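Local coordinates for protein putative NADH-flavin reductase (Streptococcus pneumoniae TIGR4, PDB 4R01) that probably acts as an NAD(P)H-dependent flavin reductase, an oxidoreductase built on a Rossmann dinucleotide-binding fold, at residues I7-Q12 and A30-E35; K46-L51 and E82-L87; G90-F95 and N143-F148. All coordinates share one frame; numbering follows the deposited sequence.

How the contacts relate
Following the chain from the N terminus, the three contacts close one after another; none nests within or crosses another. Contact 1 closes the loop around helix 12-24, bringing the C-terminal ends of parallel strands 3-7 and 27-32 together beside a sulfate. Contact 2 closes a longer loop, laying helix 76-88 against the turn that follows strand 42-45. Contact 3 spans helix 125-138 and pairs the beginnings of strands 94-98 and 145-150. The centres of contacts 1 and 3 are about 21 Å apart and the two do not touch, yet Phe84 of contact 2 packs on Ile7 of one and Phe95 of the other. The contacts thus connect both halves of the Rossmann sheet with a helical layer.

Contact 1: residues I7-Q12 and A30-E35; sequences IAANGQ and AIVRSE. With SO4 (sulfate ion), chain C.
Ile7 and Ala8 meet Ile31 where two parallel strands of the Rossmann sheet end, and the loop beyond them helps to hold a sulfate ion. Ala8 N donates to Ile31 O over 2.9 Å, lying nearly along the C=O axis although the N-H itself is bent to 141°. Beside this bond, Ile7 and Ile31 run side by side on one face of the sheet, with their CD1 atoms 3.9 Å apart. A small residue suits position 9: Ala9 CB sits only 3.6 Å from Ala30 CB and also touches Val32 CG1.

The loop then makes a type I turn from Ala8 to Gly11, in which Gly11 N returns to Ala8 O. At the turn, Asn10 N donates to sulfate O1 at 3.1 Å with a fairly straight angle of 156°. From the other segment, Arg33 N reaches sulfate O4 at 3.3 Å. The arginine chain is bent at chi3 (-63°), which turns NE toward sulfate O2 for a weak bond of 3.1 Å. Asn10 uses both ends of its amide: OD1 accepts from the backbone N of Lys37, while ND2 gives a weak bond to Glu35 O at 3.0 Å and a long, weak one to sulfate O4. The amide therefore bridges the two loops and lies across Val32, with ND2 3.5 Å from Val32 CB.

The sulfate probably came from the crystallisation liquor, but an anion held by this loop and an arginine just after the second strand is consistent with a dinucleotide phosphate site. In the sheet, strand 3-7 lies between 27-32 and 61-64, strand 42-45 borders 27-32 on its far side, and helix 12-24 follows the turn.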
loop_
_atom_site.group_PDB
_atom_site.type_symbol
_atom_site.label_atom_id
_atom_site.label_comp_id
_atom_site.label_asym_id
_atom_site.label_seq_id
_atom_site.Cartn_x
_atom_site.Cartn_y
_atom_site.Cartn_z
ATOM N N ILE A 7 11.128 -0.841 34.078
ATOM C CA ILE A 7 9.857 -1.403 34.516
ATOM C C ILE A 7 9.427 -2.508 33.552
ATOM O O ILE A 7 9.539 -2.347 32.335
ATOM C CB ILE A 7 8.759 -0.319 34.610
ATOM C CG1 ILE A 7 8.863 0.441 35.934
ATOM C CG2 ILE A 7 7.374 -0.936 34.510
ATOM C CD1 ILE A 7 10.038 1.383 36.033
ATOM N N ALA A 8 8.957 -3.623 34.111
ATOM C CA ALA A 8 8.560 -4.807 33.343
ATOM C C ALA A 8 9.740 -5.384 32.568
ATOM O O ALA A 8 9.657 -5.609 31.361
ATOM C CB ALA A 8 7.401 -4.481 32.399
ATOM N N ALA A 9 10.836 -5.637 33.276
ATOM C CA ALA A 9 12.064 -6.120 32.655
ATOM C C ALA A 9 11.968 -7.583 32.229
ATOM O O ALA A 9 12.845 -8.088 31.528
ATOM C CB ALA A 9 13.236 -5.926 33.603
ATOM N N ASN A 10 10.911 -8.265 32.657
ATOM C CA ASN A 10 10.697 -9.654 32.264
ATOM C C ASN A 10 10.006 -9.763 30.914
ATOM O O ASN A 10 10.029 -10.819 30.276
ATOM C CB ASN A 10 9.884 -10.393 33.326
ATOM C CG ASN A 10 10.724 -10.803 34.511
ATOM O OD1 ASN A 10 11.917 -11.074 34.370
ATOM N ND2 ASN A 10 10.109 -10.848 35.690
ATOM N N GLY A 11 9.388 -8.667 30.486
ATOM C CA GLY A 11 8.772 -8.606 29.176
ATOM C C GLY A 11 9.820 -8.764 28.094
ATOM O O GLY A 11 11.012 -8.579 28.345
ATOM N N GLN A 12 9.380 -9.110 26.889
ATOM C CA GLN A 12 10.306 -9.360 25.791
ATOM C C GLN A 12 11.087 -8.100 25.424
ATOM O O GLN A 12 12.293 -8.156 25.186
ATOM C CB GLN A 12 9.554 -9.911 24.576
ATOM C CG GLN A 12 9.008 -11.319 24.795
ATOM C CD GLN A 12 8.051 -11.764 23.706
ATOM O OE1 GLN A 12 8.455 -12.383 22.721
ATOM N NE2 GLN A 12 6.770 -11.462 23.883
ATOM N N ALA A 30 16.121 -3.947 37.766
ATOM C CA ALA A 30 14.897 -4.470 37.175
ATOM C C ALA A 30 13.734 -4.364 38.150
ATOM O O ALA A 30 13.790 -4.891 39.260
ATOM C CB ALA A 30 15.088 -5.909 36.742
ATOM N N ILE A 31 12.683 -3.671 37.737
ATOM C CA ILE A 31 11.464 -3.613 38.527
ATOM C C ILE A 31 10.442 -4.551 37.901
ATOM O O ILE A 31 9.919 -4.286 36.819
ATOM C CB ILE A 31 10.914 -2.184 38.617
ATOM C CG1 ILE A 31 11.952 -1.276 39.285
ATOM C CG2 ILE A 31 9.601 -2.165 39.382
ATOM C CD1 ILE A 31 11.507 0.157 39.467
ATOM N N VAL A 32 10.180 -5.657 38.588
ATOM C CA VAL A 32 9.383 -6.746 38.036
ATOM C C VAL A 32 8.280 -7.203 38.989
ATOM O O VAL A 32 8.211 -6.765 40.140
ATOM C CB VAL A 32 10.269 -7.961 37.694
ATOM C CG1 VAL A 32 11.275 -7.605 36.615
ATOM C CG2 VAL A 32 10.984 -8.454 38.942
ATOM N N ARG A 33 7.427 -8.101 38.504
ATOM C CA ARG A 33 6.317 -8.615 39.295
ATOM C C ARG A 33 6.571 -10.050 39.749
ATOM O O ARG A 33 6.109 -10.462 40.811
ATOM C CB ARG A 33 5.015 -8.537 38.496
ATOM C CG ARG A 33 4.592 -7.120 38.139
ATOM C CD ARG A 33 3.347 -7.112 37.265
ATOM N NE ARG A 33 3.578 -7.761 35.977
ATOM C CZ ARG A 33 2.652 -7.907 35.034
ATOM N NH1 ARG A 33 1.424 -7.446 35.229
ATOM N NH2 ARG A 33 2.953 -8.512 33.893
ATOM N N SER A 34 7.302 -10.810 38.938
ATOM C CA SER A 34 7.639 -12.188 39.282
ATOM C C SER A 34 9.153 -12.386 39.295
ATOM O O SER A 34 9.909 -11.417 39.361
ATOM C CB SER A 34 6.984 -13.167 38.307
ATOM O OG SER A 34 7.411 -12.926 36.978
ATOM N N GLU A 35 9.590 -13.642 39.231
ATOM C CA GLU A 35 11.015 -13.956 39.275
ATOM C C GLU A 35 11.757 -13.320 38.102
ATOM O O GLU A 35 11.250 -13.277 36.980
ATOM C CB GLU A 35 11.237 -15.471 39.277
ATOM C CG GLU A 35 12.670 -15.878 39.590
ATOM C CD GLU A 35 13.004 -17.276 39.110
ATOM O OE1 GLU A 35 12.138 -17.911 38.472
ATOM O OE2 GLU A 35 14.137 -17.740 39.366
HETATM S S SO4 C . 7.277 -8.040 34.674
HETATM O O1 SO4 C . 8.697 -7.710 34.699
HETATM O O2 SO4 C . 6.516 -6.932 35.243
HETATM O O3 SO4 C . 6.860 -8.265 33.295
HETATM O O4 SO4 C . 7.037 -9.255 35.448
#

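Contact 2: residues K46-L51 and E82-L87; sequences KDLFEL and ELFNQL
In the helical layer of the Rossmann fold, Leu48, Phe49 and Leu51, from the turn after strand 42-45, pack against Leu83, Phe84 and Leu87 of helix 76-88. The side chains that meet are all apolar. Leu83 and Leu87 are one helical turn apart, so both present their side chains to the turn, while Phe84 reaches over from the adjoining side of the helix.

The turn is shaped by its own polar groups. Asp47 begins an Asx turn, its OD2 accepting from Phe49 N at 3.2 Å from above the carboxylate plane. Behind it, Glu50 N bonds to Asp47 O and Leu51 N to Leu48 O, which coils residues 48-50 into a short 3-10 segment. An aspartate suits this first position because its short side chain can reach a backbone N-H two residues on. The coil points Leu51 at the helix, while Leu48 and Phe49 leave to the side and reach it with CD1.

Leu83 fits against the coil: its CD2 lies 3.3 Å from the backbone Leu48 O, 3.6 Å from Phe49 CA and 4.0 Å from Phe49 CD1, and the side chains of Leu83 and Phe49 meet at a slant. Leu48 CD2 rests over one face of the Phe49 ring, toward the rim, so the phenylalanine is flanked by leucine from its own segment. At the other end, Leu87 CD1 approaches Leu51 CB to 4.0 Å and also lies near Leu51 O. Helix 53-56 adds to this end through Lys53 and Leu56, both touching Leu87.

The Phe84 ring also packs on Ile7 of strand 3-7, a suitable place for a large buried ring between strands and turn. Leu48 has CG anti to its backbone N (chi1 173°), and chi2 of 60° then sets CD1, which meets Phe84 CZ at 3.4 Å as the two side chains cross at about a right angle.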
loop_
_atom_site.group_PDB
_atom_site.type_symbol
_atom_site.label_atom_id
_atom_site.label_comp_id
_atom_site.label_asym_id
_atom_site.label_seq_id
_atom_site.Cartn_x
_atom_site.Cartn_y
_atom_site.Cartn_z
ATOM N N LYS A 46 7.988 -5.768 42.814
ATOM C CA LYS A 46 6.956 -4.894 43.338
ATOM C C LYS A 46 5.937 -4.616 42.246
ATOM O O LYS A 46 6.278 -4.605 41.064
ATOM C CB LYS A 46 7.578 -3.592 43.846
ATOM C CG LYS A 46 6.709 -2.797 44.796
ATOM C CD LYS A 46 7.467 -1.596 45.336
ATOM C CE LYS A 46 6.680 -0.894 46.426
ATOM N NZ LYS A 46 7.378 0.322 46.927
ATOM N N ASP A 47 4.682 -4.409 42.634
ATOM C CA ASP A 47 3.667 -4.038 41.662
ATOM C C ASP A 47 3.933 -2.619 41.188
ATOM O O ASP A 47 4.218 -1.732 41.995
ATOM C CB ASP A 47 2.262 -4.155 42.248
ATOM C CG ASP A 47 1.181 -3.899 41.214
ATOM O OD1 ASP A 47 0.856 -4.831 40.446
ATOM O OD2 ASP A 47 0.658 -2.765 41.166
ATOM N N LEU A 48 3.846 -2.421 39.876
ATOM C CA LEU A 48 4.143 -1.138 39.249
ATOM C C LEU A 48 3.449 0.043 39.928
ATOM O O LEU A 48 4.085 1.047 40.247
ATOM C CB LEU A 48 3.750 -1.179 37.772
ATOM C CG LEU A 48 3.842 0.149 37.022
ATOM C CD1 LEU A 48 5.266 0.663 37.058
ATOM C CD2 LEU A 48 3.361 -0.003 35.592
ATOM N N PHE A 49 2.147 -0.087 40.158
ATOM C CA PHE A 49 1.354 1.019 40.683
ATOM C C PHE A 49 1.460 1.149 42.200
ATOM O O PHE A 49 0.711 1.903 42.820
ATOM C CB PHE A 49 -0.106 0.857 40.265
ATOM C CG PHE A 49 -0.302 0.848 38.778
ATOM C CD1 PHE A 49 -0.427 2.034 38.076
ATOM C CD2 PHE A 49 -0.346 -0.346 38.079
ATOM C CE1 PHE A 49 -0.602 2.029 36.705
ATOM C CE2 PHE A 49 -0.519 -0.359 36.709
ATOM C CZ PHE A 49 -0.648 0.832 36.022
ATOM N N GLU A 50 2.398 0.416 42.787
ATOM C CA GLU A 50 2.676 0.534 44.212
ATOM C C GLU A 50 4.053 1.147 44.431
ATOM O O GLU A 50 4.528 1.243 45.562
ATOM C CB GLU A 50 2.576 -0.829 44.897
ATOM C CG GLU A 50 1.182 -1.153 45.412
ATOM C CD GLU A 50 0.914 -2.642 45.477
ATOM O OE1 GLU A 50 1.885 -3.424 45.409
ATOM O OE2 GLU A 50 -0.268 -3.030 45.596
ATOM N N LEU A 51 4.683 1.567 43.339
ATOM C CA LEU A 51 5.987 2.216 43.406
ATOM C C LEU A 51 5.904 3.569 44.102
ATOM O O LEU A 51 4.899 4.274 44.001
ATOM C CB LEU A 51 6.573 2.394 42.003
ATOM C CG LEU A 51 7.090 1.152 41.276
ATOM C CD1 LEU A 51 7.443 1.504 39.844
ATOM C CD2 LEU A 51 8.293 0.560 41.994
ATOM N N GLU A 82 0.394 8.696 34.619
ATOM C CA GLU A 82 -0.032 9.558 35.714
ATOM C C GLU A 82 0.767 9.251 36.975
ATOM O O GLU A 82 1.156 10.156 37.712
ATOM C CB GLU A 82 -1.528 9.386 35.980
ATOM C CG GLU A 82 -2.216 10.641 36.487
ATOM C CD GLU A 82 -2.446 11.662 35.387
ATOM O OE1 GLU A 82 -3.177 11.344 34.427
ATOM O OE2 GLU A 82 -1.894 12.778 35.483
ATOM N N LEU A 83 1.017 7.965 37.206
ATOM C CA LEU A 83 1.795 7.522 38.356
ATOM C C LEU A 83 3.253 7.957 38.262
ATOM O O LEU A 83 3.806 8.522 39.209
ATOM C CB LEU A 83 1.726 6.002 38.495
ATOM C CG LEU A 83 2.766 5.405 39.445
ATOM C CD1 LEU A 83 2.419 5.697 40.900
ATOM C CD2 LEU A 83 2.912 3.916 39.210
ATOM N N PHE A 84 3.874 7.682 37.119
ATOM C CA PHE A 84 5.281 8.004 36.926
ATOM C C PHE A 84 5.528 9.502 36.995
ATOM O O PHE A 84 6.548 9.944 37.528
ATOM C CB PHE A 84 5.780 7.449 35.596
ATOM C CG PHE A 84 6.194 6.010 35.665
ATOM C CD1 PHE A 84 7.260 5.626 36.459
ATOM C CD2 PHE A 84 5.523 5.043 34.934
ATOM C CE1 PHE A 84 7.648 4.306 36.531
ATOM C CE2 PHE A 84 5.907 3.720 34.998
ATOM C CZ PHE A 84 6.973 3.352 35.797
ATOM N N ASN A 85 4.592 10.281 36.463
ATOM C CA ASN A 85 4.676 11.730 36.552
ATOM C C ASN A 85 4.701 12.187 38.007
ATOM O O ASN A 85 5.509 13.030 38.387
ATOM C CB ASN A 85 3.508 12.383 35.810
ATOM C CG ASN A 85 3.562 13.897 35.859
ATOM O OD1 ASN A 85 4.427 14.517 35.242
ATOM N ND2 ASN A 85 2.626 14.500 36.583
ATOM N N GLN A 86 3.825 11.615 38.806
ATOM C CA GLN A 86 3.755 11.898 40.223
ATOM C C GLN A 86 5.053 11.596 40.918
ATOM O O GLN A 86 5.388 12.252 41.852
ATOM C CB GLN A 86 2.674 11.067 40.892
ATOM C CG GLN A 86 1.286 11.656 40.827
ATOM C CD GLN A 86 0.193 10.601 40.856
ATOM O OE1 GLN A 86 0.444 9.434 41.126
ATOM N NE2 GLN A 86 -1.028 11.016 40.580
ATOM N N LEU A 87 5.783 10.609 40.431
ATOM C CA LEU A 87 7.008 10.137 41.067
ATOM C C LEU A 87 8.253 10.864 40.570
ATOM O O LEU A 87 9.208 11.054 41.324
ATOM C CB LEU A 87 7.176 8.634 40.841
ATOM C CG LEU A 87 6.082 7.724 41.402
ATOM C CD1 LEU A 87 6.425 6.265 41.153
ATOM C CD2 LEU A 87 5.883 7.983 42.884
#

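Contact 3: residues G90-F95 and N143-F148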
loop_
_atom_site.group_PDB
_atom_site.type_symbol
_atom_site.label_atom_id
_atom_site.label_comp_id
_atom_site.label_asym_id
_atom_site.label_seq_id
_atom_site.Cartn_x
_atom_site.Cartn_y
_atom_site.Cartn_z
ATOM N N GLY A 90 9.564 17.181 38.632
ATOM C CA GLY A 90 10.321 17.988 39.571
ATOM C C GLY A 90 11.779 17.572 39.596
ATOM O O GLY A 90 12.670 18.408 39.743
ATOM N N THR A 91 12.021 16.272 39.451
ATOM C CA THR A 91 13.381 15.749 39.401
ATOM C C THR A 91 13.924 15.857 37.982
ATOM O O THR A 91 13.176 16.125 37.044
ATOM C CB THR A 91 13.451 14.283 39.866
ATOM O OG1 THR A 91 12.755 13.446 38.935
ATOM C CG2 THR A 91 12.825 14.135 41.244
ATOM N N GLN A 92 15.224 15.645 37.823
ATOM C CA GLN A 92 15.856 15.819 36.524
ATOM C C GLN A 92 15.932 14.479 35.784
ATOM O O GLN A 92 16.355 14.412 34.628
ATOM C CB GLN A 92 17.244 16.451 36.698
ATOM C CG GLN A 92 17.972 16.798 35.404
ATOM C CD GLN A 92 19.322 17.450 35.646
ATOM O OE1 GLN A 92 20.205 16.866 36.277
ATOM N NE2 GLN A 92 19.485 18.668 35.144
ATOM N N THR A 93 15.487 13.421 36.455
ATOM C CA THR A 93 15.505 12.069 35.899
ATOM C C THR A 93 14.734 11.953 34.582
ATOM O O THR A 93 13.632 12.486 34.445
ATOM C CB THR A 93 14.918 11.052 36.900
ATOM O OG1 THR A 93 15.530 11.235 38.183
ATOM C CG2 THR A 93 15.157 9.626 36.425
ATOM N N ARG A 94 15.327 11.253 33.617
ATOM C CA ARG A 94 14.680 11.002 32.334
ATOM C C ARG A 94 13.708 9.832 32.426
ATOM O O ARG A 94 13.973 8.843 33.107
ATOM C CB ARG A 94 15.723 10.725 31.249
ATOM C CG ARG A 94 16.523 11.945 30.828
ATOM C CD ARG A 94 17.285 11.683 29.540
ATOM N NE ARG A 94 16.392 11.380 28.423
ATOM C CZ ARG A 94 16.810 11.080 27.197
ATOM N NH1 ARG A 94 18.108 11.044 26.928
ATOM N NH2 ARG A 94 15.932 10.815 26.239
ATOM N N PHE A 95 12.579 9.950 31.740
ATOM C CA PHE A 95 11.577 8.894 31.741
ATOM C C PHE A 95 11.233 8.477 30.315
ATOM O O PHE A 95 10.505 9.178 29.613
ATOM C CB PHE A 95 10.324 9.349 32.491
ATOM C CG PHE A 95 9.168 8.395 32.383
ATOM C CD1 PHE A 95 9.270 7.101 32.866
ATOM C CD2 PHE A 95 7.973 8.801 31.812
ATOM C CE1 PHE A 95 8.205 6.223 32.771
ATOM C CE2 PHE A 95 6.904 7.932 31.716
ATOM C CZ PHE A 95 7.020 6.640 32.195
ATOM N N ASN A 143 6.550 19.474 33.552
ATOM C CA ASN A 143 7.738 19.343 34.389
ATOM C C ASN A 143 8.296 17.926 34.417
ATOM O O ASN A 143 8.926 17.517 35.393
ATOM C CB ASN A 143 7.426 19.805 35.811
ATOM C CG ASN A 143 6.835 21.198 35.851
ATOM O OD1 ASN A 143 5.622 21.366 35.968
ATOM N ND2 ASN A 143 7.691 22.207 35.745
ATOM N N LEU A 144 8.067 17.182 33.341
ATOM C CA LEU A 144 8.564 15.818 33.232
ATOM C C LEU A 144 9.479 15.669 32.023
ATOM O O LEU A 144 9.099 16.009 30.902
ATOM C CB LEU A 144 7.403 14.827 33.134
ATOM C CG LEU A 144 7.781 13.347 33.056
ATOM C CD1 LEU A 144 8.500 12.905 34.323
ATOM C CD2 LEU A 144 6.549 12.490 32.809
ATOM N N ASN A 145 10.687 15.164 32.255
ATOM C CA ASN A 145 11.635 14.927 31.172
ATOM C C ASN A 145 11.354 13.602 30.475
ATOM O O ASN A 145 12.099 12.636 30.636
ATOM C CB ASN A 145 13.068 14.949 31.702
ATOM C CG ASN A 145 13.457 16.299 32.267
ATOM O OD1 ASN A 145 12.989 17.338 31.801
ATOM N ND2 ASN A 145 14.314 16.291 33.281
ATOM N N TRP A 146 10.277 13.565 29.695
ATOM C CA TRP A 146 9.824 12.328 29.071
ATOM C C TRP A 146 10.304 12.185 27.634
ATOM O O TRP A 146 10.589 13.172 26.960
ATOM C CB TRP A 146 8.295 12.243 29.113
ATOM C CG TRP A 146 7.598 13.354 28.379
ATOM C CD1 TRP A 146 7.199 14.553 28.895
ATOM C CD2 TRP A 146 7.213 13.364 26.998
ATOM N NE1 TRP A 146 6.592 15.310 27.920
ATOM C CE2 TRP A 146 6.587 14.604 26.749
ATOM C CE3 TRP A 146 7.338 12.449 25.951
ATOM C CZ2 TRP A 146 6.089 14.948 25.493
ATOM C CZ3 TRP A 146 6.842 12.796 24.702
ATOM C CH2 TRP A 146 6.224 14.034 24.487
ATOM N N THR A 147 10.392 10.942 27.175
ATOM C CA THR A 147 10.686 10.656 25.778
ATOM C C THR A 147 9.943 9.399 25.338
ATOM O O THR A 147 10.232 8.297 25.807
ATOM C CB THR A 147 12.198 10.483 25.525
ATOM O OG1 THR A 147 12.880 11.699 25.853
ATOM C CG2 THR A 147 12.457 10.150 24.062
ATOM N N PHE A 148 8.976 9.584 24.446
ATOM C CA PHE A 148 8.193 8.486 23.895
ATOM C C PHE A 148 8.939 7.865 22.720
ATOM O O PHE A 148 9.256 8.551 21.749
ATOM C CB PHE A 148 6.819 8.990 23.447
ATOM C CG PHE A 148 5.760 7.923 23.401
ATOM C CD1 PHE A 148 5.146 7.490 24.567
ATOM C CD2 PHE A 148 5.365 7.370 22.194
ATOM C CE1 PHE A 148 4.166 6.517 24.534
ATOM C CE2 PHE A 148 4.382 6.395 22.151
ATOM C CZ PHE A 148 3.781 5.971 23.325
#
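Arg94 and Phe95 open strand 94-98 and lie alongside Asn145, Trp146 and Thr147 of the parallel strand 145-150. Two backbone bonds join them: Phe95 N donates to Asn145 O at 2.9 Å, and Thr147 N donates to Phe95 O at 3.0 Å. Phe95 and Trp146 thus pair in register, with their side chains on the same face, where Phe95 CD2 also touches Leu144 CD2 at 4.1 Å. Large apolar groups suit this face because helices 76-88 and 125-138 pack over it.

The side chain of Arg94 leaves away from the face of Phe95 and Trp146, and its end swings across to Thr147. Its CB passes Asn145 O at 4.1 Å. The chain bends at chi3 (61°), placing NE in a buried position where it has no polar partner in the model. Beyond NE, the CZ atom comes within 4.2 Å of Thr147 OG1, and the tip does the bonding: NH2 donates to Thr147 OG1 at 3.2 Å, the oxygen lying a little off the guanidinium plane. The same NH2 forms a salt bridge with Glu194, while Thr147 OG1 is also hydrogen-bonded to His200 O.

A side-chain bond joins the strand to the preceding loop: Asn145 ND2 donates to Gln92 O at 3.1 Å; the acceptor lies close to the amide plane, but the donor stands above the plane of the carbonyl. Farther out, Gly90 N makes a weak bond to Asn143 O, and Gly90 adopts backbone angles that call for glycine.

The chemistry is divided accordingly: aromatic and aliphatic groups fill one face, whereas on the other the charge of Arg94 is probably balanced in part by Glu194, and NH2 is held between Glu194 and the Thr147 hydroxyl, which together probably fix the tip.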